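Local coordinates for protein octaprenyl-diphosphate synthase (Roseobacter denitrificans, PDB 4JXN) that probably builds all-trans-octaprenyl diphosphate by adding five isopentenyl units to farnesyl diphosphate, for the side chains of isoprenoid quinones, at residues E208-L213 / R305-L310; V220-L224 / V329-I333. All blocks are in the same frame, centred on the assembly; numbering follows the deposited sequence.

Contact 1: E208-L213 / R305-L310; sequences EYGDAL and RAKAAL
Ala212 and Ala306 put their CB atoms 4.0 Å apart, and with so little bulk between them the backbones come close: the helix axes approach to 7.9 Å. Tyr209 completes this tight side. Its CG is anti to the backbone N (chi1 177°), which lays the ring beside the 305-310 segment: CD1 has the Ala306 carbonyl O at the ring edge, near its plane, at 3.4 Å, while CE1 meets Leu310 CD1 at 3.7 Å. The phenol oxygen is satisfied outside the contact, by the carbonyl of Leu322. Helices 200-224 and 291-309 of the all-helical isoprenoid synthase fold run antiparallel here, the short segments at 172°, with small alanines (Ala212, Ala306, Ala309) at the interface. The looser side is the partly exposed flank of Glu208 and Arg305, from which the guanidinium reaches back to the buried Asp211. Arg305 NH1 bonds Asp211 OD2 at 3.0 Å, arriving above the carboxylate plane, and NH2 forms a longer salt bridge, 3.2 Å, to Glu208 OE1. Both carboxylates sit at the edge of the guanidinium, and Ala212 CB lies close over one face, toward its rim, 3.2 Å from NH1. Asp211 OD1 also pairs with Arg178, and Arg305 NH1 with Gln302.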
loop_
_atom_site.group_PDB
_atom_site.type_symbol
_atom_site.label_atom_id
_atom_site.label_comp_id
_atom_site.label_asym_id
_atom_site.label_seq_id
_atom_site.Cartn_x
_atom_site.Cartn_y
_atom_site.Cartn_z
ATOM N N GLU A 208 -20.246 9.127 12.186
ATOM C CA GLU A 208 -20.805 10.398 11.690
ATOM C C GLU A 208 -20.073 11.614 12.236
ATOM O O GLU A 208 -19.807 12.569 11.493
ATOM C CB GLU A 208 -22.313 10.511 11.975
ATOM C CG GLU A 208 -23.198 9.729 11.009
ATOM C CD GLU A 208 -23.729 10.570 9.851
ATOM O OE1 GLU A 208 -24.468 11.553 10.097
ATOM O OE2 GLU A 208 -23.425 10.238 8.684
ATOM N N TYR A 209 -19.744 11.588 13.525
ATOM C CA TYR A 209 -18.851 12.606 14.094
ATOM C C TYR A 209 -17.561 12.785 13.285
ATOM O O TYR A 209 -17.207 13.901 12.925
ATOM C CB TYR A 209 -18.470 12.258 15.513
ATOM C CG TYR A 209 -17.493 13.224 16.116
ATOM C CD1 TYR A 209 -17.915 14.435 16.619
ATOM C CD2 TYR A 209 -16.138 12.935 16.159
ATOM C CE1 TYR A 209 -17.020 15.345 17.151
ATOM C CE2 TYR A 209 -15.234 13.837 16.690
ATOM C CZ TYR A 209 -15.681 15.045 17.188
ATOM O OH TYR A 209 -14.790 15.943 17.750
ATOM N N GLY A 210 -16.865 11.686 13.023
ATOM C CA GLY A 210 -15.585 11.734 12.354
ATOM C C GLY A 210 -15.705 12.154 10.898
ATOM O O GLY A 210 -14.843 12.840 10.370
ATOM N N ASP A 211 -16.778 11.741 10.240
ATOM C CA ASP A 211 -16.996 12.118 8.850
ATOM C C ASP A 211 -17.221 13.624 8.763
ATOM O O ASP A 211 -16.532 14.331 8.020
ATOM C CB ASP A 211 -18.177 11.334 8.257
ATOM C CG ASP A 211 -18.538 11.783 6.844
ATOM O OD1 ASP A 211 -17.750 11.569 5.893
ATOM O OD2 ASP A 211 -19.639 12.344 6.680
ATOM N N ALA A 212 -18.156 14.127 9.558
ATOM C CA ALA A 212 -18.460 15.552 9.514
ATOM C C ALA A 212 -17.257 16.375 9.936
ATOM O O ALA A 212 -16.989 17.406 9.336
ATOM C CB ALA A 212 -19.654 15.876 10.377
ATOM N N LEU A 213 -16.537 15.916 10.961
ATOM C CA LEU A 213 -15.344 16.620 11.436
ATOM C C LEU A 213 -14.250 16.661 10.376
ATOM O O LEU A 213 -13.515 17.640 10.294
ATOM C CB LEU A 213 -14.772 15.969 12.702
ATOM C CG LEU A 213 -13.614 16.688 13.420
ATOM C CD1 LEU A 213 -14.102 17.956 14.113
ATOM C CD2 LEU A 213 -12.912 15.768 14.413
ATOM N N ARG A 305 -22.850 19.664 12.727
ATOM C CA ARG A 305 -23.298 18.302 12.462
ATOM C C ARG A 305 -22.492 17.291 13.257
ATOM O O ARG A 305 -23.054 16.345 13.803
ATOM C CB ARG A 305 -23.210 17.980 10.973
ATOM C CG ARG A 305 -23.844 16.655 10.586
ATOM C CD ARG A 305 -23.961 16.476 9.089
ATOM N NE ARG A 305 -22.689 16.172 8.432
ATOM C CZ ARG A 305 -22.183 14.950 8.250
ATOM N NH1 ARG A 305 -21.021 14.818 7.627
ATOM N NH2 ARG A 305 -22.810 13.859 8.686
ATOM N N ALA A 306 -21.182 17.498 13.328
ATOM C CA ALA A 306 -20.322 16.636 14.128
ATOM C C ALA A 306 -20.821 16.610 15.564
ATOM O O ALA A 306 -21.082 15.543 16.124
ATOM C CB ALA A 306 -18.881 17.113 14.086
ATOM N N LYS A 307 -20.986 17.781 16.160
ATOM C CA LYS A 307 -21.396 17.862 17.553
ATOM C C LYS A 307 -22.764 17.251 17.797
ATOM O O LYS A 307 -22.971 16.571 18.788
ATOM C CB LYS A 307 -21.394 19.308 18.027
ATOM C CG LYS A 307 -20.155 20.082 17.640
ATOM C CD LYS A 307 -20.429 21.568 17.663
ATOM C CE LYS A 307 -20.393 22.101 19.075
ATOM N NZ LYS A 307 -20.665 23.560 19.111
ATOM N N ALA A 308 -23.701 17.497 16.898
ATOM C CA ALA A 308 -25.031 16.908 17.029
ATOM C C ALA A 308 -24.983 15.392 16.966
ATOM O O ALA A 308 -25.757 14.722 17.627
ATOM C CB ALA A 308 -25.967 17.435 15.956
ATOM N N ALA A 309 -24.073 14.851 16.169
ATOM C CA ALA A 309 -23.955 13.402 16.040
ATOM C C ALA A 309 -23.569 12.719 17.366
ATOM O O ALA A 309 -23.793 11.522 17.532
ATOM C CB ALA A 309 -22.949 13.047 14.952
ATOM N N LEU A 310 -22.992 13.477 18.296
ATOM C CA LEU A 310 -22.694 12.960 19.631
ATOM C C LEU A 310 -23.906 12.894 20.571
ATOM O O LEU A 310 -23.818 12.295 21.634
ATOM C CB LEU A 310 -21.612 13.812 20.279
ATOM C CG LEU A 310 -20.259 13.820 19.558
ATOM C CD1 LEU A 310 -19.421 15.003 20.011
ATOM C CD2 LEU A 310 -19.505 12.522 19.791
#

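Contact 2: V220-L224 / V329-I333; sequences VDDLL and VVERI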
loop_
_atom_site.group_PDB
_atom_site.type_symbol
_atom_site.label_atom_id
_atom_site.label_comp_id
_atom_site.label_asym_id
_atom_site.label_seq_id
_atom_site.Cartn_x
_atom_site.Cartn_y
_atom_site.Cartn_z
ATOM N N VAL A 220 -11.966 23.920 5.997
ATOM C CA VAL A 220 -11.177 24.954 6.666
ATOM C C VAL A 220 -9.855 25.148 5.916
ATOM O O VAL A 220 -9.512 26.273 5.570
ATOM C CB VAL A 220 -10.946 24.645 8.157
ATOM C CG1 VAL A 220 -9.931 25.610 8.768
ATOM C CG2 VAL A 220 -12.269 24.711 8.914
ATOM N N ASP A 221 -9.142 24.057 5.629
ATOM C CA ASP A 221 -7.888 24.139 4.861
ATOM C C ASP A 221 -8.127 24.891 3.563
ATOM O O ASP A 221 -7.411 25.825 3.238
ATOM C CB ASP A 221 -7.326 22.744 4.530
ATOM C CG ASP A 221 -6.367 22.204 5.601
ATOM O OD1 ASP A 221 -6.365 22.687 6.755
ATOM O OD2 ASP A 221 -5.604 21.271 5.277
ATOM N N ASP A 222 -9.147 24.461 2.827
ATOM C CA ASP A 222 -9.540 25.088 1.564
ATOM C C ASP A 222 -9.703 26.601 1.706
ATOM O O ASP A 222 -9.214 27.384 0.884
ATOM C CB ASP A 222 -10.856 24.478 1.094
ATOM C CG ASP A 222 -10.698 23.062 0.563
ATOM O OD1 ASP A 222 -9.578 22.507 0.615
ATOM O OD2 ASP A 222 -11.708 22.501 0.090
ATOM N N LEU A 223 -10.395 26.986 2.771
ATOM C CA LEU A 223 -10.672 28.382 3.108
ATOM C C LEU A 223 -9.413 29.207 3.378
ATOM O O LEU A 223 -9.273 30.315 2.865
ATOM C CB LEU A 223 -11.551 28.414 4.361
ATOM C CG LEU A 223 -12.881 29.159 4.356
ATOM C CD1 LEU A 223 -13.480 29.281 2.966
ATOM C CD2 LEU A 223 -13.848 28.467 5.315
ATOM N N LEU A 224 -8.511 28.661 4.192
ATOM C CA LEU A 224 -7.295 29.364 4.615
ATOM C C LEU A 224 -6.232 29.470 3.515
ATOM O O LEU A 224 -5.276 30.234 3.645
ATOM C CB LEU A 224 -6.698 28.691 5.856
ATOM C CG LEU A 224 -7.645 28.589 7.057
ATOM C CD1 LEU A 224 -6.933 28.037 8.281
ATOM C CD2 LEU A 224 -8.261 29.942 7.360
ATOM N N VAL A 329 -11.781 23.013 15.411
ATOM C CA VAL A 329 -11.482 22.845 13.989
ATOM C C VAL A 329 -11.914 24.075 13.171
ATOM O O VAL A 329 -11.252 24.434 12.207
ATOM C CB VAL A 329 -12.102 21.555 13.406
ATOM C CG1 VAL A 329 -12.103 21.577 11.887
ATOM C CG2 VAL A 329 -11.339 20.333 13.900
ATOM N N VAL A 330 -13.001 24.730 13.556
ATOM C CA VAL A 330 -13.475 25.891 12.796
ATOM C C VAL A 330 -13.127 27.246 13.427
ATOM O O VAL A 330 -13.578 28.281 12.943
ATOM C CB VAL A 330 -14.997 25.810 12.524
ATOM C CG1 VAL A 330 -15.283 24.743 11.475
ATOM C CG2 VAL A 330 -15.777 25.539 13.809
ATOM N N GLU A 331 -12.310 27.258 14.477
ATOM C CA GLU A 331 -12.013 28.518 15.178
ATOM C C GLU A 331 -11.272 29.536 14.293
ATOM O O GLU A 331 -11.482 30.742 14.433
ATOM C CB GLU A 331 -11.228 28.271 16.471
ATOM C CG GLU A 331 -9.739 28.002 16.288
ATOM C CD GLU A 331 -8.981 28.082 17.593
ATOM O OE1 GLU A 331 -8.226 27.133 17.891
ATOM O OE2 GLU A 331 -9.146 29.094 18.319
ATOM N N ARG A 332 -10.429 29.046 13.379
ATOM C CA ARG A 332 -9.625 29.910 12.502
ATOM C C ARG A 332 -10.398 30.581 11.357
ATOM O O ARG A 332 -9.790 31.254 10.527
ATOM C CB ARG A 332 -8.435 29.134 11.926
ATOM C CG ARG A 332 -7.321 28.887 12.931
ATOM C CD ARG A 332 -6.157 28.169 12.272
ATOM N NE ARG A 332 -6.532 26.819 11.854
ATOM C CZ ARG A 332 -5.796 26.024 11.078
ATOM N NH1 ARG A 332 -4.619 26.422 10.600
ATOM N NH2 ARG A 332 -6.246 24.816 10.771
ATOM N N ILE A 333 -11.716 30.399 11.307
ATOM C CA ILE A 333 -12.562 31.114 10.351
ATOM C C ILE A 333 -13.667 31.850 11.099
ATOM O O ILE A 333 -14.672 32.231 10.506
ATOM C CB ILE A 333 -13.172 30.159 9.293
ATOM C CG1 ILE A 333 -14.068 29.096 9.954
ATOM C CG2 ILE A 333 -12.061 29.495 8.491
ATOM C CD1 ILE A 333 -14.821 28.204 8.990
#
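Leu224 and Arg332 each turn CG anti to their own carbonyl carbon (chi1 -57° and -74°), and a bend at chi3 (-66°) folds the arginine back across the leucine. Leu224 CD1 thereby sits over the centre of one guanidinium face, 3.6 Å from CZ. Helix 220-224 carries the start of the second aspartate-rich DDxxD motif of trans-prenyl synthases, with Asp221 and Asp222 its first two aspartates; in relatives such aspartates bind magnesium. Across the contact, helix 317-330 runs out into a type I beta turn from Val330 to Ile333. Val220, just before the motif, and the two leucines within it, Leu223 and Leu224, face this C-terminal end of the chain. Val220 CG2 lies 3.5 Å from the Val329 carbonyl O and 4.0 Å from Val330 CG1. Further along, Ile333 CG2 touches both leucines, 3.8 Å from Leu223 CD2 and 4.0 Å from Leu224 CD2. Helix 291-309 closes in alongside, with Ala299 against Ile333 and Thr295 and Ser296 against Leu223. Replacing Leu224 by an alanine takes both methyls away, which would probably uncover that guanidinium face, let it swing, and open a gap beside Ile333 CG2. The arginine does not complete a salt bridge across the contact: Arg332 NH2 remains 4.5 Å from Asp221 OD1.

In the fold
Contacts 1 and 2 share helix 200-224, contact 1 in its middle part and contact 2 at its C-terminal end, with centres about 17 Å apart. Their partners are helices 291-309 and 317-330, which follow each other in the chain, so the segments alternate: 208-213, 220-224, 305-310, 329-333. The two sites meet directly where Leu213 CD1 packs on Val329 CG2 at 3.7 Å. The last two helices of the all-helical fold thus both pack against one long helix. The example shows how a C-terminal pair, distant in sequence, can be laid along the helix that carries the second aspartate-rich motif, from its middle to the motif itself.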